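Local coordinates for protein phosphoglycolate phosphatase (Thermoplasma acidophilum, PDB 1L6R) that dephosphorylates 2-phosphoglycolate to glycolate and phosphate with the help of magnesium, and less efficiently releases phosphate from inorganic pyrophosphate, at residues S42-N47 / E152-A157; G67-I72 / H146-G151; A9-G14 / N179-M184; R19-S24 / I138-Y143. The protein carries 1 engineered substitution. One frame throughout, in Å; residues are numbered along the deposited sequence. Where two conformers were deposited one is given.

Interaction 1 of 4, residues S42-N47 / E152-A157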
loop_
_atom_site.group_PDB
_atom_site.type_symbol
_atom_site.label_atom_id
_atom_site.label_comp_id
_atom_site.label_asym_id
_atom_site.label_seq_id
_atom_site.Cartn_x
_atom_site.Cartn_y
_atom_site.Cartn_z
ATOM N N SER A 42 1.052 13.104 -14.646
ATOM C CA SER A 42 -0.126 12.237 -14.625
ATOM C C SER A 42 -1.051 12.787 -13.545
ATOM O O SER A 42 -0.586 13.185 -12.474
ATOM C CB SER A 42 0.255 10.794 -14.275
ATOM O OG SER A 42 -0.907 9.970 -14.137
ATOM N N LEU A 43 -2.349 12.831 -13.834
ATOM C CA LEU A 43 -3.334 13.313 -12.871
ATOM C C LEU A 43 -4.080 12.131 -12.277
ATOM O O LEU A 43 -4.436 11.193 -12.990
ATOM C CB LEU A 43 -4.355 14.241 -13.539
ATOM C CG LEU A 43 -3.822 15.511 -14.197
ATOM C CD1 LEU A 43 -5.003 16.370 -14.662
ATOM C CD2 LEU A 43 -2.966 16.279 -13.217
ATOM N N LEU A 44 -4.303 12.192 -10.966
ATOM C CA LEU A 44 -5.021 11.154 -10.230
ATOM C C LEU A 44 -6.253 11.800 -9.616
ATOM O O LEU A 44 -6.146 12.824 -8.945
ATOM C CB LEU A 44 -4.147 10.591 -9.108
ATOM C CG LEU A 44 -2.727 10.169 -9.483
ATOM C CD1 LEU A 44 -2.015 9.601 -8.264
ATOM C CD2 LEU A 44 -2.790 9.134 -10.581
ATOM N N SER A 45 -7.422 11.209 -9.839
ATOM C CA SER A 45 -8.653 11.760 -9.285
ATOM C C SER A 45 -9.663 10.692 -8.915
ATOM O O SER A 45 -9.600 9.568 -9.411
ATOM C CB SER A 45 -9.296 12.697 -10.318
ATOM O OG SER A 45 -10.544 13.206 -9.871
ATOM N N GLY A 46 -10.587 11.055 -8.033
ATOM C CA GLY A 46 -11.666 10.157 -7.673
ATOM C C GLY A 46 -12.838 10.369 -8.626
ATOM O O GLY A 46 -13.810 9.605 -8.602
ATOM N N ASN A 47 -12.760 11.384 -9.486
ATOM C CA ASN A 47 -13.861 11.639 -10.416
ATOM C C ASN A 47 -13.831 10.645 -11.588
ATOM O O ASN A 47 -12.896 9.840 -11.743
ATOM C CB ASN A 47 -13.822 13.084 -10.932
ATOM C CG ASN A 47 -15.220 13.709 -11.049
ATOM O OD1 ASN A 47 -16.161 13.086 -11.571
ATOM N ND2 ASN A 47 -15.361 14.950 -10.580
ATOM N N GLU A 152 -7.642 -0.729 -4.894
ATOM C CA GLU A 152 -7.914 0.145 -6.034
ATOM C C GLU A 152 -7.648 1.554 -5.507
ATOM O O GLU A 152 -8.558 2.272 -5.083
ATOM C CB GLU A 152 -9.372 -0.053 -6.451
ATOM C CG GLU A 152 -9.795 0.668 -7.706
ATOM C CD GLU A 152 -11.231 0.347 -8.094
ATOM O OE1 GLU A 152 -11.930 -0.334 -7.309
ATOM O OE2 GLU A 152 -11.666 0.782 -9.185
ATOM N N ASP A 153 -6.379 1.938 -5.541
ATOM C CA ASP A 153 -5.966 3.212 -4.974
ATOM C C ASP A 153 -4.832 3.896 -5.708
ATOM O O ASP A 153 -4.390 3.440 -6.763
ATOM C CB ASP A 153 -5.565 3.007 -3.506
ATOM C CG ASP A 153 -4.441 1.992 -3.326
ATOM O OD1 ASP A 153 -3.648 1.773 -4.263
ATOM O OD2 ASP A 153 -4.333 1.416 -2.218
ATOM N N LYS A 154 -4.341 4.982 -5.122
ATOM C CA LYS A 154 -3.277 5.740 -5.755
ATOM C C LYS A 154 -1.966 4.972 -5.867
ATOM O O LYS A 154 -1.177 5.246 -6.767
ATOM C CB LYS A 154 -3.070 7.081 -5.028
ATOM C CG LYS A 154 -4.279 8.030 -5.127
ATOM C CD LYS A 154 -3.882 9.477 -4.786
ATOM C CE LYS A 154 -5.066 10.449 -4.877
ATOM N NZ LYS A 154 -6.017 10.328 -3.721
ATOM N N ALA A 155 -1.730 4.010 -4.972
ATOM C CA ALA A 155 -0.510 3.207 -5.046
ATOM C C ALA A 155 -0.595 2.325 -6.289
ATOM O O ALA A 155 0.391 2.150 -7.004
ATOM C CB ALA A 155 -0.353 2.345 -3.790
ATOM N N PHE A 156 -1.774 1.764 -6.539
ATOM C CA PHE A 156 -1.959 0.934 -7.720
ATOM C C PHE A 156 -1.640 1.776 -8.966
ATOM O O PHE A 156 -0.927 1.331 -9.864
ATOM C CB PHE A 156 -3.409 0.437 -7.780
ATOM C CG PHE A 156 -3.748 -0.303 -9.040
ATOM C CD1 PHE A 156 -3.553 -1.678 -9.135
ATOM C CD2 PHE A 156 -4.251 0.378 -10.145
ATOM C CE1 PHE A 156 -3.852 -2.367 -10.316
ATOM C CE2 PHE A 156 -4.554 -0.297 -11.332
ATOM C CZ PHE A 156 -4.354 -1.673 -11.419
ATOM N N ALA A 157 -2.162 2.999 -9.012
ATOM C CA ALA A 157 -1.931 3.868 -10.166
ATOM C C ALA A 157 -0.462 4.256 -10.356
ATOM O O ALA A 157 0.057 4.221 -11.477
ATOM C CB ALA A 157 -2.793 5.131 -10.054
#

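Interaction 2 of 4, residues G67-I72 / H146-G151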
loop_
_atom_site.group_PDB
_atom_site.type_symbol
_atom_site.label_atom_id
_atom_site.label_comp_id
_atom_site.label_asym_id
_atom_site.label_seq_id
_atom_site.Cartn_x
_atom_site.Cartn_y
_atom_site.Cartn_z
ATOM N N GLY A 67 -8.976 8.060 -13.212
ATOM C CA GLY A 67 -10.198 8.451 -12.536
ATOM C C GLY A 67 -10.489 7.358 -11.516
ATOM O O GLY A 67 -9.726 6.389 -11.388
ATOM N N GLU A 68 -11.580 7.516 -10.773
ATOM C CA GLU A 68 -12.004 6.528 -9.790
ATOM C C GLU A 68 -10.874 6.035 -8.899
ATOM O O GLU A 68 -10.735 4.839 -8.632
ATOM C CB GLU A 68 -12.705 5.355 -10.495
ATOM C CG GLU A 68 -13.905 5.831 -11.304
ATOM C CD GLU A 68 -14.724 4.703 -11.902
ATOM O OE1 GLU A 68 -15.170 3.829 -11.135
ATOM O OE2 GLU A 68 -14.949 4.701 -13.133
ATOM N N ASN A 69 -10.055 6.984 -8.442
ATOM C CA ASN A 69 -8.961 6.729 -7.506
ATOM C C ASN A 69 -7.894 5.753 -7.965
ATOM O O ASN A 69 -7.180 5.173 -7.142
ATOM C CB ASN A 69 -9.550 6.292 -6.158
ATOM C CG ASN A 69 -10.433 7.364 -5.557
ATOM O OD1 ASN A 69 -9.953 8.443 -5.211
ATOM N ND2 ASN A 69 -11.728 7.091 -5.452
ATOM N N GLY A 70 -7.782 5.599 -9.283
ATOM C CA GLY A 70 -6.791 4.713 -9.863
ATOM C C GLY A 70 -7.368 3.502 -10.570
ATOM O O GLY A 70 -6.627 2.765 -11.220
ATOM N N GLY A 71 -8.680 3.306 -10.478
ATOM C CA GLY A 71 -9.296 2.140 -11.090
ATOM C C GLY A 71 -9.515 2.181 -12.586
ATOM O O GLY A 71 -9.778 1.142 -13.191
ATOM N N ILE A 72 -9.427 3.365 -13.186
ATOM C CA ILE A 72 -9.640 3.501 -14.620
ATOM C C ILE A 72 -8.656 4.541 -15.134
ATOM O O ILE A 72 -8.356 5.524 -14.448
ATOM C CB ILE A 72 -11.126 3.862 -14.912
ATOM C CG1 ILE A 72 -11.391 3.879 -16.418
ATOM C CG2 ILE A 72 -11.497 5.186 -14.260
ATOM C CD1 ILE A 72 -12.868 3.756 -16.752
ATOM N N HIS A 146 -16.450 7.372 -1.848
ATOM C CA HIS A 146 -16.101 6.394 -2.855
ATOM C C HIS A 146 -16.106 5.023 -2.237
ATOM O O HIS A 146 -15.539 4.831 -1.166
ATOM C CB HIS A 146 -14.706 6.688 -3.397
ATOM C CG HIS A 146 -14.621 7.991 -4.113
ATOM N ND1 HIS A 146 -14.378 9.193 -3.480
ATOM C CD2 HIS A 146 -14.845 8.282 -5.413
ATOM C CE1 HIS A 146 -14.464 10.170 -4.369
ATOM N NE2 HIS A 146 -14.743 9.643 -5.547
ATOM N N LEU A 147 -16.778 4.092 -2.909
ATOM C CA LEU A 147 -16.833 2.695 -2.492
ATOM C C LEU A 147 -15.915 2.020 -3.506
ATOM O O LEU A 147 -16.254 1.882 -4.689
ATOM C CB LEU A 147 -18.255 2.153 -2.596
ATOM C CG LEU A 147 -18.412 0.661 -2.289
ATOM C CD1 LEU A 147 -18.062 0.361 -0.832
ATOM C CD2 LEU A 147 -19.847 0.240 -2.599
ATOM N N MET A 148 -14.751 1.613 -3.016
ATOM C CA MET A 148 -13.706 1.035 -3.836
ATOM C C MET A 148 -13.412 -0.411 -3.513
ATOM O O MET A 148 -13.653 -0.872 -2.396
ATOM C CB MET A 148 -12.399 1.804 -3.609
ATOM C CG MET A 148 -12.500 3.314 -3.676
ATOM S SD MET A 148 -13.038 3.894 -5.284
ATOM C CE MET A 148 -11.866 3.042 -6.338
ATOM N N ASN A 149 -12.861 -1.112 -4.497
ATOM C CA ASN A 149 -12.423 -2.482 -4.296
ATOM C C ASN A 149 -11.103 -2.344 -3.512
ATOM O O ASN A 149 -10.338 -1.394 -3.735
ATOM C CB ASN A 149 -12.169 -3.142 -5.655
ATOM C CG ASN A 149 -13.460 -3.424 -6.414
ATOM O OD1 ASN A 149 -14.197 -4.351 -6.072
ATOM N ND2 ASN A 149 -13.744 -2.622 -7.437
ATOM N N ARG A 150 -10.833 -3.254 -2.584
ATOM C CA ARG A 150 -9.592 -3.176 -1.811
ATOM C C ARG A 150 -8.393 -3.195 -2.765
ATOM O O ARG A 150 -8.300 -4.059 -3.636
ATOM C CB ARG A 150 -9.498 -4.365 -0.844
ATOM C CG ARG A 150 -8.161 -4.507 -0.116
ATOM C CD ARG A 150 -7.947 -3.471 0.975
ATOM N NE ARG A 150 -8.909 -3.609 2.065
ATOM C CZ ARG A 150 -8.739 -3.097 3.282
ATOM N NH1 ARG A 150 -7.642 -2.418 3.577
ATOM N NH2 ARG A 150 -9.682 -3.258 4.201
ATOM N N GLY A 151 -7.489 -2.231 -2.605
ATOM C CA GLY A 151 -6.312 -2.163 -3.455
ATOM C C GLY A 151 -6.449 -1.269 -4.678
ATOM O O GLY A 151 -5.484 -1.070 -5.419
#

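Interaction 3 of 4, residues A9-G14 / N179-M184. With CA (calcium ion), chain C; CA (calcium ion), chain D.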
loop_
_atom_site.group_PDB
_atom_site.type_symbol
_atom_site.label_atom_id
_atom_site.label_comp_id
_atom_site.label_asym_id
_atom_site.label_seq_id
_atom_site.Cartn_x
_atom_site.Cartn_y
_atom_site.Cartn_z
ATOM N N ALA A 9 3.067 12.536 -10.315
ATOM C CA ALA A 9 1.684 12.071 -10.225
ATOM C C ALA A 9 1.026 12.990 -9.202
ATOM O O ALA A 9 1.455 13.062 -8.048
ATOM C CB ALA A 9 1.638 10.619 -9.770
ATOM N N ILE A 10 -0.022 13.680 -9.633
ATOM C CA ILE A 10 -0.686 14.670 -8.798
ATOM C C ILE A 10 -2.160 14.421 -8.509
ATOM O O ILE A 10 -2.932 14.110 -9.417
ATOM C CB ILE A 10 -0.574 16.060 -9.473
ATOM C CG1 ILE A 10 0.879 16.339 -9.872
ATOM C CG2 ILE A 10 -1.101 17.144 -8.546
ATOM C CD1 ILE A 10 1.063 17.623 -10.664
ATOM N N ASP A 11 -2.526 14.589 -7.236
ATOM C CA ASP A 11 -3.901 14.460 -6.746
ATOM C C ASP A 11 -4.638 15.720 -7.213
ATOM O O ASP A 11 -4.366 16.830 -6.740
ATOM C CB ASP A 11 -3.845 14.377 -5.220
ATOM C CG ASP A 11 -5.184 14.532 -4.560
ATOM O OD1 ASP A 11 -6.238 14.454 -5.225
ATOM O OD2 ASP A 11 -5.149 14.736 -3.335
ATOM N N VAL A 12 -5.566 15.546 -8.143
ATOM C CA VAL A 12 -6.301 16.674 -8.706
ATOM C C VAL A 12 -7.091 17.492 -7.696
ATOM O O VAL A 12 -6.873 18.698 -7.536
ATOM C CB VAL A 12 -7.295 16.193 -9.800
ATOM C CG1 VAL A 12 -8.196 17.338 -10.257
ATOM C CG2 VAL A 12 -6.526 15.634 -10.991
ATOM N N ASP A 13 -7.994 16.832 -6.993
ATOM C CA ASP A 13 -8.838 17.530 -6.045
ATOM C C ASP A 13 -8.114 18.026 -4.812
ATOM O O ASP A 13 -8.470 19.061 -4.247
ATOM C CB ASP A 13 -9.996 16.625 -5.691
ATOM C CG ASP A 13 -10.620 16.033 -6.925
ATOM O OD1 ASP A 13 -10.269 14.894 -7.305
ATOM O OD2 ASP A 13 -11.439 16.735 -7.548
ATOM N N GLY A 14 -7.086 17.298 -4.402
ATOM C CA GLY A 14 -6.334 17.712 -3.243
ATOM C C GLY A 14 -5.322 18.818 -3.451
ATOM O O GLY A 14 -5.086 19.594 -2.530
ATOM N N ASN A 179 -4.918 11.844 4.030
ATOM C CA ASN A 179 -4.877 10.404 4.223
ATOM C C ASN A 179 -5.182 9.579 2.986
ATOM O O ASN A 179 -4.576 8.528 2.793
ATOM C CB ASN A 179 -5.810 9.996 5.365
ATOM C CG ASN A 179 -5.858 8.496 5.560
ATOM O OD1 ASN A 179 -6.773 7.827 5.074
ATOM N ND2 ASN A 179 -4.861 7.954 6.247
ATOM N N ASN A 180 -6.102 10.036 2.139
ATOM C CA ASN A 180 -6.415 9.261 0.950
ATOM C C ASN A 180 -5.258 9.246 -0.064
ATOM O O ASN A 180 -5.358 8.631 -1.126
ATOM C CB ASN A 180 -7.747 9.717 0.297
ATOM C CG ASN A 180 -7.741 11.170 -0.135
ATOM O OD1 ASN A 180 -6.689 11.724 -0.420
ATOM N ND2 ASN A 180 -8.924 11.784 -0.208
ATOM N N ASP A 181 -4.150 9.904 0.280
ATOM C CA ASP A 181 -2.958 9.902 -0.567
ATOM C C ASP A 181 -1.832 9.098 0.061
ATOM O O ASP A 181 -0.808 8.863 -0.577
ATOM C CB ASP A 181 -2.439 11.307 -0.794
ATOM C CG ASP A 181 -3.492 12.196 -1.316
ATOM O OD1 ASP A 181 -4.060 11.862 -2.376
ATOM O OD2 ASP A 181 -3.759 13.215 -0.657
ATOM N N MET A 182 -2.000 8.691 1.312
ATOM C CA MET A 182 -0.937 7.937 1.961
ATOM C C MET A 182 -0.522 6.696 1.167
ATOM O O MET A 182 0.644 6.324 1.189
ATOM C CB MET A 182 -1.326 7.563 3.398
ATOM C CG MET A 182 -0.166 6.948 4.195
ATOM S SD MET A 182 1.365 7.941 4.257
ATOM C CE MET A 182 0.973 9.085 5.610
ATOM N N PRO A 183 -1.459 6.048 0.440
ATOM C CA PRO A 183 -1.012 4.869 -0.312
ATOM C C PRO A 183 0.142 5.172 -1.265
ATOM O O PRO A 183 1.042 4.341 -1.428
ATOM C CB PRO A 183 -2.273 4.422 -1.039
ATOM C CG PRO A 183 -3.338 4.726 -0.029
ATOM C CD PRO A 183 -2.932 6.122 0.461
ATOM N N MET A 184 0.140 6.340 -1.903
ATOM C CA MET A 184 1.260 6.635 -2.781
ATOM C C MET A 184 2.426 7.258 -2.011
ATOM O O MET A 184 3.578 7.082 -2.398
ATOM C CB MET A 184 0.844 7.502 -3.982
ATOM C CG MET A 184 0.356 8.899 -3.696
ATOM S SD MET A 184 -0.058 9.677 -5.283
ATOM C CE MET A 184 -0.568 11.290 -4.712
HETATM CA CA CA C . -5.990 13.807 -1.301
HETATM CA CA CA D . -6.391 20.034 -0.386
HETATM O O HOH W 1 -7.539 12.826 -3.233
HETATM O O HOH W 2 -7.684 20.839 -2.430
HETATM O O HOH W 3 -8.262 14.748 -0.876
HETATM O O HOH W 4 -8.715 19.053 -0.152
HETATM O O HOH W 5 -4.250 21.191 -0.132
#

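Interaction 4 of 4, residues R19-S24 / I138-Y143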
loop_
_atom_site.group_PDB
_atom_site.type_symbol
_atom_site.label_atom_id
_atom_site.label_comp_id
_atom_site.label_asym_id
_atom_site.label_seq_id
_atom_site.Cartn_x
_atom_site.Cartn_y
_atom_site.Cartn_z
ATOM N N ARG A 19 -9.995 27.100 -2.752
ATOM C CA ARG A 19 -10.981 26.930 -1.685
ATOM C C ARG A 19 -12.382 26.595 -2.172
ATOM O O ARG A 19 -13.168 25.987 -1.448
ATOM C CB ARG A 19 -11.064 28.205 -0.841
ATOM C CG ARG A 19 -9.915 28.442 0.115
ATOM C CD ARG A 19 -9.925 29.890 0.607
ATOM N NE ARG A 19 -11.267 30.474 0.593
ATOM C CZ ARG A 19 -12.221 30.214 1.484
ATOM N NH1 ARG A 19 -11.996 29.374 2.480
ATOM N NH2 ARG A 19 -13.409 30.797 1.374
ATOM N N ASP A 20 -12.700 27.009 -3.393
ATOM C CA ASP A 20 -14.019 26.769 -3.964
ATOM C C ASP A 20 -14.041 25.620 -4.966
ATOM O O ASP A 20 -14.990 25.484 -5.746
ATOM C CB ASP A 20 -14.530 28.047 -4.627
ATOM C CG ASP A 20 -14.610 29.201 -3.654
ATOM O OD1 ASP A 20 -15.302 29.049 -2.629
ATOM O OD2 ASP A 20 -13.979 30.247 -3.911
ATOM N N ARG A 21 -12.997 24.795 -4.924
ATOM C CA ARG A 21 -12.835 23.633 -5.802
ATOM C C ARG A 21 -12.575 24.001 -7.259
ATOM O O ARG A 21 -12.690 23.151 -8.142
ATOM C CB ARG A 21 -14.055 22.697 -5.721
ATOM C CG ARG A 21 -14.344 22.186 -4.313
ATOM C CD ARG A 21 -15.432 21.123 -4.307
ATOM N NE ARG A 21 -15.611 20.530 -2.982
ATOM C CZ ARG A 21 -16.594 19.691 -2.664
ATOM N NH1 ARG A 21 -17.497 19.344 -3.572
ATOM N NH2 ARG A 21 -16.663 19.181 -1.440
ATOM N N LEU A 22 -12.207 25.254 -7.516
ATOM C CA LEU A 22 -11.925 25.669 -8.888
ATOM C C LEU A 22 -10.478 25.330 -9.216
ATOM O O LEU A 22 -9.610 25.348 -8.339
ATOM C CB LEU A 22 -12.155 27.175 -9.061
ATOM C CG LEU A 22 -13.542 27.693 -8.657
ATOM C CD1 LEU A 22 -13.664 29.165 -9.034
ATOM C CD2 LEU A 22 -14.624 26.872 -9.333
ATOM N N ILE A 23 -10.200 25.025 -10.476
ATOM C CA ILE A 23 -8.839 24.697 -10.855
ATOM C C ILE A 23 -7.950 25.945 -10.730
ATOM O O ILE A 23 -8.345 27.060 -11.085
ATOM C CB ILE A 23 -8.803 24.113 -12.301
ATOM C CG1 ILE A 23 -7.488 23.374 -12.542
ATOM C CG2 ILE A 23 -9.030 25.210 -13.338
ATOM C CD1 ILE A 23 -7.483 21.976 -11.931
ATOM N N SER A 24 -6.762 25.748 -10.179
ATOM C CA SER A 24 -5.814 26.839 -10.004
ATOM C C SER A 24 -5.112 27.146 -11.323
ATOM O O SER A 24 -4.441 26.284 -11.886
ATOM C CB SER A 24 -4.789 26.437 -8.948
ATOM O OG SER A 24 -3.654 27.286 -8.999
ATOM N N ILE A 138 -14.240 2.425 2.003
ATOM C CA ILE A 138 -14.879 3.698 1.691
ATOM C C ILE A 138 -14.055 4.847 2.262
ATOM O O ILE A 138 -13.404 4.710 3.298
ATOM C CB ILE A 138 -16.352 3.837 2.241
ATOM C CG1 ILE A 138 -16.382 3.892 3.775
ATOM C CG2 ILE A 138 -17.232 2.719 1.693
ATOM C CD1 ILE A 138 -17.748 4.309 4.319
ATOM N N PHE A 139 -14.062 5.965 1.544
ATOM C CA PHE A 139 -13.384 7.184 1.980
ATOM C C PHE A 139 -13.922 8.313 1.131
ATOM O O PHE A 139 -14.585 8.087 0.115
ATOM C CB PHE A 139 -11.859 7.108 1.830
ATOM C CG PHE A 139 -11.399 6.781 0.443
ATOM C CD1 PHE A 139 -11.204 5.456 0.069
ATOM C CD2 PHE A 139 -11.186 7.786 -0.499
ATOM C CE1 PHE A 139 -10.802 5.123 -1.220
ATOM C CE2 PHE A 139 -10.784 7.464 -1.804
ATOM C CZ PHE A 139 -10.593 6.131 -2.161
ATOM N N TYR A 140 -13.643 9.537 1.558
ATOM C CA TYR A 140 -14.097 10.717 0.851
ATOM C C TYR A 140 -12.970 11.367 0.065
ATOM O O TYR A 140 -11.823 11.402 0.514
ATOM C CB TYR A 140 -14.673 11.735 1.857
ATOM C CG TYR A 140 -15.359 12.913 1.212
ATOM C CD1 TYR A 140 -14.632 14.029 0.789
ATOM C CD2 TYR A 140 -16.731 12.885 0.966
ATOM C CE1 TYR A 140 -15.257 15.078 0.133
ATOM C CE2 TYR A 140 -17.363 13.930 0.313
ATOM C CZ TYR A 140 -16.619 15.020 -0.100
ATOM O OH TYR A 140 -17.238 16.053 -0.756
ATOM N N SER A 141 -13.300 11.851 -1.129
ATOM C CA SER A 141 -12.330 12.576 -1.939
ATOM C C SER A 141 -13.067 13.434 -2.950
ATOM O O SER A 141 -13.984 12.972 -3.624
ATOM C CB SER A 141 -11.389 11.633 -2.688
ATOM O OG SER A 141 -10.362 12.400 -3.309
ATOM N N GLY A 142 -12.680 14.699 -3.041
ATOM C CA GLY A 142 -13.295 15.571 -4.015
ATOM C C GLY A 142 -14.736 15.930 -3.743
ATOM O O GLY A 142 -15.041 16.646 -2.793
ATOM N N TYR A 143 -15.629 15.389 -4.564
ATOM C CA TYR A 143 -17.060 15.666 -4.469
ATOM C C TYR A 143 -17.899 14.662 -3.715
ATOM O O TYR A 143 -19.064 14.939 -3.430
ATOM C CB TYR A 143 -17.667 15.765 -5.870
ATOM C CG TYR A 143 -17.324 17.038 -6.572
ATOM C CD1 TYR A 143 -16.096 17.191 -7.214
ATOM C CD2 TYR A 143 -18.181 18.131 -6.510
ATOM C CE1 TYR A 143 -15.728 18.414 -7.769
ATOM C CE2 TYR A 143 -17.820 19.358 -7.058
ATOM C CZ TYR A 143 -16.597 19.486 -7.679
ATOM O OH TYR A 143 -16.239 20.703 -8.210
HETATM O O HOH W 6 -13.622 20.835 -8.925
HETATM O O HOH W 7 -19.724 17.537 -2.903
#

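Interaction 1 of 4, residues S42-N47 / E152-A157
Lys154 meets Leu44 with the hydrocarbon part of its chain, although its amino group is bound for the metal site. The closest pair is Leu44 CD1 and Lys154 CD, 3.9 Å apart, and the two chains pass at an oblique angle. The other branch of the leucine turns to the helix itself: Leu44 CD2 rests on Ala157 CB at 4.0 Å. With CG anti to its carbonyl carbon (chi1 -49°), Leu44 spreads its two methyls over residues one helical turn apart. The leucine was modelled in two conformers, and these distances belong to one of them. Lys154 runs straight to CE and bends only at its last torsion (chi4 75°), where NZ joins Asp181 in a salt bridge and also bonds Asn180 O. The contact is apolar and buried, and it engages the aliphatic part of the lysine, between CA and the charged NZ.

Each segment also has a side-chain bond of its own. Asp153 is the N-cap of the helix, its OD1 accepting from Phe156 N at 2.9 Å. In an ST turn, Asn47 N gives a nearly straight bond (168°) to Ser45 OG. Ser45 and Lys154 fit motifs II and III of the haloacid dehalogenase (HAD) superfamily, and by similarity Lys154 binds substrate.

Strand 40-44 runs inside the large sheet between strands 7-11 and 65-67, and helix 154-164 packs on one face of it. Phe66 touches both Leu44 and Ala157, Met184 of helix 182-185 touches Leu44 and Lys154, and Phe156 packs on Pro188 of the second subunit.

Interaction 2 of 4, residues G67-I72 / H146-G151
Glu68 and Asn69 stand opposite His146 and Met148, their CA atoms 8.1 Å (Glu68 to His146) and 8.3 Å (Asn69 to Met148) apart. Glu68 and Asn69 both have positive phi, and so does Gly70, at 113°, a value that suits a residue without CB. The turn joins antiparallel strands 65-67 and 72-74 and carries a classic beta bulge, Gly71 and Ile72 both facing Gly67. Segment 146-151 comes from the small antiparallel sheet, which, as in related HAD phosphatases, probably forms part of the cap, so the contact would join core to cap.

Asn69 does most of the reaching. Its amide stands upright on the imidazole of His146, the two planes 89° apart, and ND2 sits 3.2 Å above the ring plane, toward the rim beside CG and CD2. The same Asn69 ND2 gives a weak hydrogen bond to Met148 SD at 3.5 Å. His146 NE2 has a weak bond of its own to Gly46 O, which ties the ring to a metal-binding residue. With an alanine at His146 the Asn69 amide would probably be freer to turn, having lost the ring beneath it, and Gly46 O would lose this donor. Glu68 sends its carboxylate to Ser114 OG and to the backbone N atoms of Glu112 and Ala113.

Met148 is curled at chi2 (-62°) and chi3, which brings its methyl back against the turn. There Met148 CE lies close to the carbonyl of Glu68, 3.1 Å from O, and this same O accepts from Gly71 N.

Interaction 3 of 4, residues A9-G14 / N179-M184
Asp11, Met184 and Asp181 have the most surface buried here, and the two acids meet through a calcium ion. Asp11 OD2 and Asp181 OD2 each bind it at 2.4 Å, their carboxylate planes turned 52° apart. Asp11 OD2 also lies 3.2 Å from Asp181 OD1; both are acceptors, and the cation between the groups probably offsets their repulsion. Asp181 OD1 is paired with Lys154 in a salt bridge. Asn180 OD1, two waters and Asp177 complete the site, and Asn180 ND2 steadies one of those waters as well as bonding Tyr140 O.

This is the HAD active centre: the nucleophile Asp11 and Asp13 form the DxD of motif I, at the end of strand 7-11, while Asp177 and Asp181 supply motif IV. The calcium occupies a site assigned to magnesium. With CG anti to the backbone N (chi1 168°), Asp11 points OD2 at the metal and leaves OD1 to cap the following helix. Gly14 N meets that OD1 from above the carboxylate plane, at 3.1 Å. Gly14 O in turn binds a second calcium at 2.5 Å, whose other ligands include three waters and Asp177.

Met184 closes the apolar side. Its chain is straight through chi2 and chi3 and carries CE to 4.3 Å from Ala9 O, two residues before Asp11 on the strand, and Leu44 and Val158 also pack against Met184.

Interaction 4 of 4, residues R19-S24 / I138-Y143
Arg21 reaches from the 19-24 loop across Tyr143, and CB starts the contact 3.9 Å from Tyr143 OH. The arginine chain is extended from CG to NE, and this carries CD over the ring face in a CH-pi contact, 4.3 Å from the Tyr143 centroid. NE follows 3.9 Å from Gly142 O. CZ sits over the same ring, 4.7 Å from the centroid and 20° off the normal, a cation-pi pair in which the guanidinium stands steeply, its plane 78° from the ring. NH1, at the edge of the guanidinium, comes to 3.3 Å from Tyr143 CD2 and gives a bond in the guanidinium plane to a water that also donates to Tyr143 O. NH2 ends the chain with a weak, bent bond to Tyr140 OH (3.3 Å, 128°), while Gly142 O lies over one guanidinium face without a bond. A second water links Arg21 O to Tyr143 OH.

Arg21, Tyr140 and Tyr143 are exposed and also touch crystal neighbours. Cation-pi contact, one weak bond and two bridging waters are consistent with a hydrated junction, probably not rigid, between the core loop and the end of strand 136-141 with the loop that follows it.

Interactions 1 and 3 share the large sheet, their centres 7 Å apart, and meet where Lys154 NZ bridges to Asp181 OD1 at 2.8 Å. Interaction 1 is joined to interaction 2 through backbone, Ser45 O accepting from Asn69 N at 2.8 Å. Interactions 2 and 4 use adjacent strands of the small sheet, with His146 N bonded to Phe139 O at 2.8 Å, and both probably tie core to cap, at points 16 Å apart between centres. Interaction 4 returns to the metal site of interaction 3 where Phe139 CD2 packs 4.0 Å from Asn180 CB. The other three thus lie round the site of interaction 3, consistent with a cleft between core and cap.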